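ABC-type branched-chain amino acid transport systems periplasmic component-like protein (Thermomonospora curvata, PDB 4N03) probably binds fatty acids outside the cell membrane and hands them to an ABC transporter, as a substrate-binding protein of the leucine-binding protein family. Local coordinates at residues E120-T126 and S138-Q142; K364-R368 and A395-V400; Q55-L59 and A297-Y302. The contacts are given in a common frame with arbitrary orientation. Residues are numbered along the deposited sequence.

Contact 1: residues E120-T126 and S138-Q142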
loop_
_atom_site.group_PDB
_atom_site.type_symbol
_atom_site.label_atom_id
_atom_site.label_comp_id
_atom_site.label_asym_id
_atom_site.label_seq_id
_atom_site.Cartn_x
_atom_site.Cartn_y
_atom_site.Cartn_z
ATOM N N GLU A 120 -12.767 -8.434 12.877
ATOM C CA GLU A 120 -14.146 -8.776 12.535
ATOM C C GLU A 120 -15.042 -8.771 13.796
ATOM O O GLU A 120 -16.149 -8.214 13.794
ATOM C CB GLU A 120 -14.207 -10.130 11.851
ATOM C CG GLU A 120 -15.584 -10.456 11.295
ATOM C CD GLU A 120 -15.860 -9.699 9.961
ATOM O OE1 GLU A 120 -14.890 -9.450 9.182
ATOM O OE2 GLU A 120 -17.017 -9.374 9.682
ATOM N N SER A 121 -14.527 -9.362 14.872
ATOM C CA SER A 121 -15.279 -9.445 16.106
ATOM C C SER A 121 -15.534 -8.078 16.695
ATOM O O SER A 121 -16.595 -7.778 17.223
ATOM C CB SER A 121 -14.525 -10.319 17.104
ATOM O OG SER A 121 -15.259 -10.448 18.308
ATOM N N ASP A 122 -14.532 -7.218 16.590
ATOM C CA ASP A 122 -14.553 -5.859 17.156
ATOM C C ASP A 122 -15.282 -4.864 16.255
ATOM O O ASP A 122 -15.571 -3.748 16.667
ATOM C CB ASP A 122 -13.127 -5.379 17.416
ATOM C CG ASP A 122 -12.462 -6.077 18.564
ATOM O OD1 ASP A 122 -13.168 -6.654 19.437
ATOM O OD2 ASP A 122 -11.236 -6.014 18.624
ATOM N N LYS A 123 -15.585 -5.236 15.019
ATOM C CA LYS A 123 -16.152 -4.344 14.010
ATOM C C LYS A 123 -15.248 -3.127 13.769
ATOM O O LYS A 123 -15.713 -2.000 13.581
ATOM C CB LYS A 123 -17.577 -3.916 14.384
ATOM C CG LYS A 123 -18.532 -5.098 14.540
ATOM C CD LYS A 123 -19.937 -4.644 14.885
ATOM C CE LYS A 123 -20.999 -5.685 14.579
ATOM N NZ LYS A 123 -20.734 -7.073 15.048
HETATM N N MSE A 124 -13.950 -3.367 13.707
HETATM C CA MSE A 124 -12.948 -2.287 13.645
HETATM C C MSE A 124 -12.682 -1.911 12.217
HETATM O O MSE A 124 -12.035 -2.656 11.492
HETATM C CB MSE A 124 -11.655 -2.810 14.288
HETATM C CG MSE A 124 -10.540 -1.733 14.365
HETATM SE SE MSE A 124 -10.926 -0.349 15.658
HETATM C CE MSE A 124 -10.102 -1.322 17.182
ATOM N N PHE A 125 -13.117 -0.712 11.807
ATOM C CA PHE A 125 -12.787 -0.238 10.483
ATOM C C PHE A 125 -11.312 -0.052 10.368
ATOM O O PHE A 125 -10.728 0.718 11.149
ATOM C CB PHE A 125 -13.547 1.083 10.192
ATOM C CG PHE A 125 -13.296 1.689 8.845
ATOM C CD1 PHE A 125 -13.049 0.912 7.719
ATOM C CD2 PHE A 125 -13.306 3.083 8.691
ATOM C CE1 PHE A 125 -12.819 1.493 6.491
ATOM C CE2 PHE A 125 -13.115 3.629 7.438
ATOM C CZ PHE A 125 -12.841 2.861 6.349
ATOM N N THR A 126 -10.659 -0.738 9.447
ATOM C CA THR A 126 -9.238 -0.805 9.287
ATOM C C THR A 126 -8.885 -0.511 7.853
ATOM O O THR A 126 -9.442 -1.171 6.959
ATOM C CB THR A 126 -8.744 -2.194 9.728
ATOM O OG1 THR A 126 -9.130 -2.462 11.066
ATOM C CG2 THR A 126 -7.273 -2.292 9.632
ATOM N N SER A 138 -13.720 -8.904 4.070
ATOM C CA SER A 138 -14.139 -8.407 5.392
ATOM C C SER A 138 -14.804 -7.076 5.271
ATOM O O SER A 138 -14.180 -6.112 4.781
ATOM C CB SER A 138 -12.968 -8.203 6.315
ATOM O OG SER A 138 -13.496 -7.502 7.473
ATOM N N LYS A 139 -16.030 -6.927 5.761
ATOM C CA LYS A 139 -16.739 -5.651 5.713
ATOM C C LYS A 139 -15.890 -4.547 6.339
ATOM O O LYS A 139 -15.988 -3.415 5.896
ATOM C CB LYS A 139 -18.113 -5.723 6.444
ATOM C CG LYS A 139 -19.051 -4.528 6.211
ATOM C CD LYS A 139 -20.346 -4.579 7.041
ATOM C CE LYS A 139 -21.091 -3.245 6.962
ATOM N NZ LYS A 139 -22.368 -3.285 7.724
ATOM N N TYR A 140 -15.147 -4.904 7.371
ATOM C CA TYR A 140 -14.467 -3.901 8.187
ATOM C C TYR A 140 -13.108 -3.517 7.684
ATOM O O TYR A 140 -12.535 -2.524 8.190
ATOM C CB TYR A 140 -14.411 -4.378 9.631
ATOM C CG TYR A 140 -15.769 -4.556 10.171
ATOM C CD1 TYR A 140 -16.513 -3.465 10.536
ATOM C CD2 TYR A 140 -16.373 -5.802 10.233
ATOM C CE1 TYR A 140 -17.793 -3.574 10.998
ATOM C CE2 TYR A 140 -17.720 -5.902 10.675
ATOM C CZ TYR A 140 -18.395 -4.748 11.026
ATOM O OH TYR A 140 -19.693 -4.763 11.510
ATOM N N ILE A 141 -12.554 -4.215 6.701
ATOM C CA ILE A 141 -11.225 -3.919 6.178
ATOM C C ILE A 141 -11.351 -3.362 4.795
ATOM O O ILE A 141 -11.937 -4.020 3.930
ATOM C CB ILE A 141 -10.310 -5.143 6.190
ATOM C CG1 ILE A 141 -10.191 -5.708 7.606
ATOM C CG2 ILE A 141 -8.962 -4.757 5.604
ATOM C CD1 ILE A 141 -9.417 -7.014 7.687
ATOM N N GLN A 142 -10.890 -2.133 4.563
ATOM C CA GLN A 142 -10.840 -1.608 3.202
ATOM C C GLN A 142 -9.484 -1.789 2.607
ATOM O O GLN A 142 -8.545 -1.055 2.959
ATOM C CB GLN A 142 -11.187 -0.124 3.187
ATOM C CG GLN A 142 -11.117 0.476 1.786
ATOM C CD GLN A 142 -12.171 -0.198 0.901
ATOM O OE1 GLN A 142 -13.356 -0.130 1.206
ATOM N NE2 GLN A 142 -11.750 -0.809 -0.183
HETATM O O HOH W 1 -17.125 -8.846 7.074
#

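Contact 2: residues K364-R368 and A395-V400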
loop_
_atom_site.group_PDB
_atom_site.type_symbol
_atom_site.label_atom_id
_atom_site.label_comp_id
_atom_site.label_asym_id
_atom_site.label_seq_id
_atom_site.Cartn_x
_atom_site.Cartn_y
_atom_site.Cartn_z
ATOM N N LYS A 364 -13.794 -8.192 -4.045
ATOM C CA LYS A 364 -12.965 -7.979 -5.234
ATOM C C LYS A 364 -12.201 -6.669 -5.007
ATOM O O LYS A 364 -12.587 -5.929 -4.105
ATOM C CB LYS A 364 -13.854 -7.910 -6.488
ATOM C CG LYS A 364 -14.925 -6.844 -6.431
ATOM C CD LYS A 364 -16.094 -7.074 -7.407
ATOM C CE LYS A 364 -17.415 -6.562 -6.784
ATOM N NZ LYS A 364 -18.768 -6.569 -7.445
ATOM N N PRO A 365 -11.197 -6.408 -5.807
ATOM C CA PRO A 365 -10.421 -5.183 -5.536
ATOM C C PRO A 365 -11.237 -3.925 -5.817
ATOM O O PRO A 365 -12.092 -3.882 -6.684
ATOM C CB PRO A 365 -9.267 -5.305 -6.526
ATOM C CG PRO A 365 -9.138 -6.800 -6.750
ATOM C CD PRO A 365 -10.542 -7.252 -6.807
ATOM N N ALA A 366 -10.901 -2.861 -5.076
ATOM C CA ALA A 366 -11.530 -1.557 -5.190
ATOM C C ALA A 366 -11.299 -0.887 -6.547
ATOM O O ALA A 366 -12.090 -0.044 -6.923
ATOM C CB ALA A 366 -11.025 -0.681 -4.087
ATOM N N THR A 367 -10.242 -1.266 -7.227
ATOM C CA THR A 367 -9.954 -0.944 -8.604
ATOM C C THR A 367 -9.011 -2.024 -9.165
ATOM O O THR A 367 -8.378 -2.726 -8.383
ATOM C CB THR A 367 -9.350 0.463 -8.757
ATOM O OG1 THR A 367 -9.044 0.690 -10.110
ATOM C CG2 THR A 367 -8.075 0.644 -7.933
ATOM N N ARG A 368 -8.914 -2.111 -10.465
ATOM C CA ARG A 368 -7.947 -2.992 -11.141
ATOM C C ARG A 368 -6.984 -2.250 -12.037
ATOM O O ARG A 368 -6.342 -2.847 -12.882
ATOM C CB ARG A 368 -8.627 -4.164 -11.881
ATOM C CG ARG A 368 -9.428 -5.018 -10.960
ATOM C CD ARG A 368 -9.876 -6.297 -11.644
ATOM N NE ARG A 368 -10.840 -6.972 -10.816
ATOM C CZ ARG A 368 -11.154 -8.284 -10.955
ATOM N NH1 ARG A 368 -10.463 -9.056 -11.771
ATOM N NH2 ARG A 368 -12.077 -8.752 -10.186
ATOM N N ALA A 395 -6.110 -8.857 -16.485
ATOM C CA ALA A 395 -6.477 -8.593 -15.115
ATOM C C ALA A 395 -7.984 -8.472 -14.890
ATOM O O ALA A 395 -8.483 -8.828 -13.844
ATOM C CB ALA A 395 -5.805 -7.337 -14.608
ATOM N N LYS A 396 -8.691 -7.941 -15.880
ATOM C CA LYS A 396 -10.120 -7.758 -15.770
ATOM C C LYS A 396 -10.843 -9.109 -15.616
ATOM O O LYS A 396 -11.798 -9.178 -14.893
ATOM C CB LYS A 396 -10.647 -7.117 -17.040
ATOM C CG LYS A 396 -12.132 -6.756 -17.043
ATOM C CD LYS A 396 -12.396 -5.936 -18.325
ATOM C CE LYS A 396 -13.756 -5.342 -18.454
ATOM N NZ LYS A 396 -13.884 -4.815 -19.836
ATOM N N ASN A 397 -10.375 -10.165 -16.295
ATOM C CA ASN A 397 -11.049 -11.438 -16.320
ATOM C C ASN A 397 -10.552 -12.391 -15.247
ATOM O O ASN A 397 -11.159 -13.433 -15.032
ATOM C CB ASN A 397 -10.984 -12.074 -17.721
ATOM C CG ASN A 397 -11.653 -11.215 -18.780
ATOM O OD1 ASN A 397 -12.548 -10.431 -18.486
ATOM N ND2 ASN A 397 -11.231 -11.366 -19.982
ATOM N N TYR A 398 -9.439 -12.061 -14.607
ATOM C CA TYR A 398 -8.846 -12.855 -13.558
ATOM C C TYR A 398 -9.786 -12.937 -12.382
ATOM O O TYR A 398 -10.465 -11.988 -12.011
ATOM C CB TYR A 398 -7.573 -12.128 -13.104
ATOM C CG TYR A 398 -6.903 -12.696 -11.862
ATOM C CD1 TYR A 398 -6.313 -13.959 -11.819
ATOM C CD2 TYR A 398 -6.848 -11.948 -10.707
ATOM C CE1 TYR A 398 -5.691 -14.417 -10.704
ATOM C CE2 TYR A 398 -6.215 -12.386 -9.599
ATOM C CZ TYR A 398 -5.622 -13.623 -9.568
ATOM O OH TYR A 398 -5.002 -14.111 -8.477
ATOM N N GLN A 399 -9.833 -14.145 -11.787
ATOM C CA GLN A 399 -10.595 -14.421 -10.577
ATOM C C GLN A 399 -9.796 -14.138 -9.347
ATOM O O GLN A 399 -8.807 -14.799 -9.073
ATOM C CB GLN A 399 -11.043 -15.889 -10.569
ATOM C CG GLN A 399 -11.811 -16.327 -11.761
ATOM C CD GLN A 399 -13.049 -15.505 -11.922
ATOM O OE1 GLN A 399 -14.026 -15.736 -11.183
ATOM N NE2 GLN A 399 -13.067 -14.574 -12.865
ATOM N N VAL A 400 -10.196 -13.100 -8.602
ATOM C CA VAL A 400 -9.413 -12.654 -7.477
ATOM C C VAL A 400 -9.882 -13.455 -6.255
ATOM O O VAL A 400 -11.068 -13.455 -5.933
ATOM C CB VAL A 400 -9.589 -11.136 -7.235
ATOM C CG1 VAL A 400 -8.757 -10.710 -6.060
ATOM C CG2 VAL A 400 -9.191 -10.361 -8.484
HETATM O O HOH W 2 -13.032 -11.251 -11.489
#

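Contact 3: residues Q55-L59 and A297-Y302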
loop_
_atom_site.group_PDB
_atom_site.type_symbol
_atom_site.label_atom_id
_atom_site.label_comp_id
_atom_site.label_asym_id
_atom_site.label_seq_id
_atom_site.Cartn_x
_atom_site.Cartn_y
_atom_site.Cartn_z
ATOM N N GLN A 55 3.053 10.364 8.972
ATOM C CA GLN A 55 3.111 11.811 8.977
ATOM C C GLN A 55 2.101 12.422 8.074
ATOM O O GLN A 55 1.540 13.494 8.386
ATOM C CB GLN A 55 4.539 12.292 8.617
ATOM C CG GLN A 55 5.504 12.026 9.758
ATOM C CD GLN A 55 6.889 12.630 9.604
ATOM O OE1 GLN A 55 7.609 12.765 10.607
ATOM N NE2 GLN A 55 7.291 12.949 8.409
ATOM N N ALA A 56 1.823 11.812 6.919
ATOM C CA ALA A 56 0.813 12.332 6.040
ATOM C C ALA A 56 -0.583 12.259 6.613
ATOM O O ALA A 56 -1.395 13.174 6.423
ATOM C CB ALA A 56 0.864 11.688 4.661
ATOM N N GLN A 57 -0.863 11.187 7.350
ATOM C CA GLN A 57 -2.131 11.078 8.085
ATOM C C GLN A 57 -2.207 12.207 9.132
ATOM O O GLN A 57 -3.252 12.837 9.236
ATOM C CB GLN A 57 -2.258 9.720 8.777
ATOM C CG GLN A 57 -2.466 8.553 7.811
ATOM C CD GLN A 57 -3.604 7.656 8.171
ATOM O OE1 GLN A 57 -4.134 7.668 9.270
ATOM N NE2 GLN A 57 -3.978 6.796 7.218
ATOM N N GLN A 58 -1.145 12.409 9.892
ATOM C CA GLN A 58 -1.163 13.459 10.919
ATOM C C GLN A 58 -1.375 14.864 10.243
ATOM O O GLN A 58 -2.094 15.719 10.798
ATOM C CB GLN A 58 0.071 13.391 11.882
ATOM C CG GLN A 58 0.347 12.094 12.711
ATOM C CD GLN A 58 -0.544 11.776 13.956
ATOM O OE1 GLN A 58 -1.239 12.627 14.498
ATOM N NE2 GLN A 58 -0.502 10.515 14.415
ATOM N N LEU A 59 -0.797 15.092 9.088
ATOM C CA LEU A 59 -1.016 16.325 8.362
ATOM C C LEU A 59 -2.486 16.523 8.038
ATOM O O LEU A 59 -3.059 17.610 8.302
ATOM C CB LEU A 59 -0.202 16.314 7.067
ATOM C CG LEU A 59 -0.396 17.554 6.180
ATOM C CD1 LEU A 59 0.033 18.860 6.777
ATOM C CD2 LEU A 59 0.293 17.326 4.845
ATOM N N ALA A 297 1.990 21.160 0.900
ATOM C CA ALA A 297 1.605 21.122 2.298
ATOM C C ALA A 297 2.520 20.252 3.157
ATOM O O ALA A 297 2.918 20.572 4.295
ATOM C CB ALA A 297 0.165 20.735 2.452
ATOM N N TYR A 298 2.829 19.055 2.649
ATOM C CA TYR A 298 3.704 18.154 3.378
ATOM C C TYR A 298 5.109 18.708 3.525
ATOM O O TYR A 298 5.708 18.599 4.586
ATOM C CB TYR A 298 3.693 16.774 2.755
ATOM C CG TYR A 298 4.442 15.724 3.538
ATOM C CD1 TYR A 298 5.792 15.544 3.415
ATOM C CD2 TYR A 298 3.727 14.830 4.368
ATOM C CE1 TYR A 298 6.454 14.571 4.115
ATOM C CE2 TYR A 298 4.373 13.838 5.066
ATOM C CZ TYR A 298 5.734 13.716 4.965
ATOM O OH TYR A 298 6.367 12.726 5.653
ATOM N N SER A 299 5.661 19.205 2.425
ATOM C CA SER A 299 6.996 19.830 2.457
ATOM C C SER A 299 7.103 20.972 3.483
ATOM O O SER A 299 8.124 21.139 4.163
ATOM C CB SER A 299 7.349 20.385 1.075
ATOM O OG SER A 299 7.518 19.352 0.134
ATOM N N LYS A 300 6.025 21.748 3.584
ATOM C CA LYS A 300 5.984 22.848 4.562
ATOM C C LYS A 300 6.031 22.328 5.991
ATOM O O LYS A 300 6.784 22.829 6.833
ATOM C CB LYS A 300 4.732 23.705 4.374
ATOM C CG LYS A 300 4.688 24.957 5.251
ATOM C CD LYS A 300 3.568 25.898 4.826
ATOM C CE LYS A 300 3.449 27.111 5.754
ATOM N NZ LYS A 300 2.086 27.700 5.693
ATOM N N LYS A 301 5.272 21.273 6.277
ATOM C CA LYS A 301 5.188 20.757 7.636
ATOM C C LYS A 301 6.419 19.951 8.012
ATOM O O LYS A 301 6.872 19.985 9.167
ATOM C CB LYS A 301 3.931 19.887 7.802
ATOM C CG LYS A 301 3.773 19.243 9.160
ATOM C CD LYS A 301 3.491 20.226 10.286
ATOM C CE LYS A 301 3.392 19.520 11.627
ATOM N NZ LYS A 301 3.309 20.487 12.760
ATOM N N TYR A 302 6.949 19.204 7.033
ATOM C CA TYR A 302 8.030 18.247 7.281
ATOM C C TYR A 302 9.167 18.472 6.274
ATOM O O TYR A 302 9.475 17.639 5.446
ATOM C CB TYR A 302 7.533 16.828 7.153
ATOM C CG TYR A 302 6.384 16.488 8.040
ATOM C CD1 TYR A 302 6.547 16.223 9.389
ATOM C CD2 TYR A 302 5.120 16.272 7.489
ATOM C CE1 TYR A 302 5.492 15.844 10.205
ATOM C CE2 TYR A 302 4.063 15.898 8.280
ATOM C CZ TYR A 302 4.235 15.659 9.635
ATOM O OH TYR A 302 3.135 15.252 10.399
#

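Contact 1: residues E120-T126 and S138-Q142
The ring of Tyr140 packs its face against the backbone of Lys123: Lys123 CA sits 3.5 Å from the centroid of the Tyr140 ring and only 12° off its normal, a CH-pi contact. Lys123 ends helix 109-122 in a Schellman motif, and its positive phi turns the chain across the aromatic face. One turn back, Glu120 comes near the ring edge and accepts a hydrogen bond at OE1 from Ser138 OG (2.9 Å), while a water joins Glu120 OE2 (2.7 Å) to Lys139 N (2.6 Å). Ser138 OG also accepts from Tyr140 N (3.1 Å), an ST turn that coincides with a type I beta turn from Ser138 to Ile141.

Past this turn the two segments run side by side. Thr126 N donates to Tyr140 O (2.9 Å), and Gln142 N donates back to Thr126 O (3.0 Å), the pattern of a single parallel bridge between Thr126 and Ile141. Two CA-H...O contacts reinforce it, from Phe125 CA to Tyr140 O (3.2 Å) and from Ile141 CA to Thr126 O (3.4 Å). Ile340 of helix 336-343 touches both Phe125 and Tyr140. Pairing at the start of strand 126-129, one of the two outermost strands of its parallel sheet, residues 140-142 add one bridge to that edge in a Rossmann-like lobe of the periplasmic binding protein fold.

Contact 2: residues K364-R368 and A395-V400
Two backbone carbonyls converge on a single guanidinium nitrogen: Arg368 NH1 donates to Ala395 O (2.9 Å) and to Tyr398 O (2.9 Å). The case illustrates a general device, an arginine gathering carbonyls where a helix gives way to loop, here near the C-terminal end of the helix that begins at 393; Ala395 O also takes a weak backbone bond from Tyr398 N (3.5 Å). In this two-lobed periplasmic binding protein fold, residues 364-368 lead into strand 370-375 of the larger sheet, and the helix follows the neighbouring strand 383-390, so the arginine ties the approach to strand 370-375 to the chain that leaves the outermost strand 383-390. A water widens the grip, accepting from Arg368 NH2 (3.0 Å) and donating to Tyr398 O (2.7 Å).

Further out, Tyr398 turns its hydroxyl to Asp149, and Ala395 rests on Ile153 of helix 148-161. The extended arginine, with chi2 and chi3 both t, places one face of its guanidinium against a methyl group: Val400 CG2 stands 3.7 Å from Arg368 NH2. That same methyl closes the contact on its apolar side, where Val400 CG2 meets Pro365 CD at 3.8 Å.

Contact 3: residues Q55-L59 and A297-Y302
Ala297 opens the second segment by turning its methyl toward helix 47-66, where Ala297 CB lies 4.2 Å from Leu59 CD2. Two helices cross here almost perpendicularly, the axes of 55-59 and 297-301 making an angle of 100° and approaching to 10.6 Å, in the lobe of the periplasmic binding protein fold built on the smaller parallel sheet. The chain has by then run through the other lobe and returned, so helix 289-301 comes late in the sequence yet lies against the first helix of the chain.

Tyr298 follows, its backbone N 3.8 Å and its CB 4.0 Å from Leu59 CD2. Its ring reaches on to the first helix, bringing CE2 within 4.1 Å of Ala56 CB, and its hydroxyl oxygen accepts a hydrogen bond from Gln55 NE2 (2.9 Å). That amide also binds Asp305, in the loop after the helix. Val311 of helix 309-330 touches both Ala56 and Tyr298, and the disulfide of Cys71 with Cys329 fastens the same helix to the chain beyond helix 47-66.

One turn after Ala297, Lys301 offers its aliphatic base, with CB 4.2 Å from Leu59 CD1, while its amine goes on to a long, weak ion pair with Glu62. Tyr302, the first residue to leave helical geometry, points toward the first helix and sets its ring against Gln55 and Leu59. Leu59 lies at the ring edge and Gln55 over one face: Gln55 CB stands 3.9 Å from the Tyr302 ring centroid in a CH-pi contact, and Gln55 NE2 approaches Tyr302 CD1 to 3.5 Å.

Contact 1 is largely buried, contacts 2 and 3 only partly. Contacts 1 and 3 belong to the lobe of the smaller sheet but share no helix or strand: one joins the end of helix 109-122 and a sheet edge to a loop through backbone bonds, the other crosses helices 47-66 and 289-301 through tyrosines, an amide and a leucine. Contact 2, beside strand 370-375 of the larger sheet, relies on an arginine donating hydrogen bonds to backbone carbonyls. It touches contact 1 where Gln142 NE2 packs 4.0 Å from Ala366 CB. Bound palmitic acid lies about 10 Å from the side chains of Gln142 and Ala56 and about 11 Å from that of Pro365.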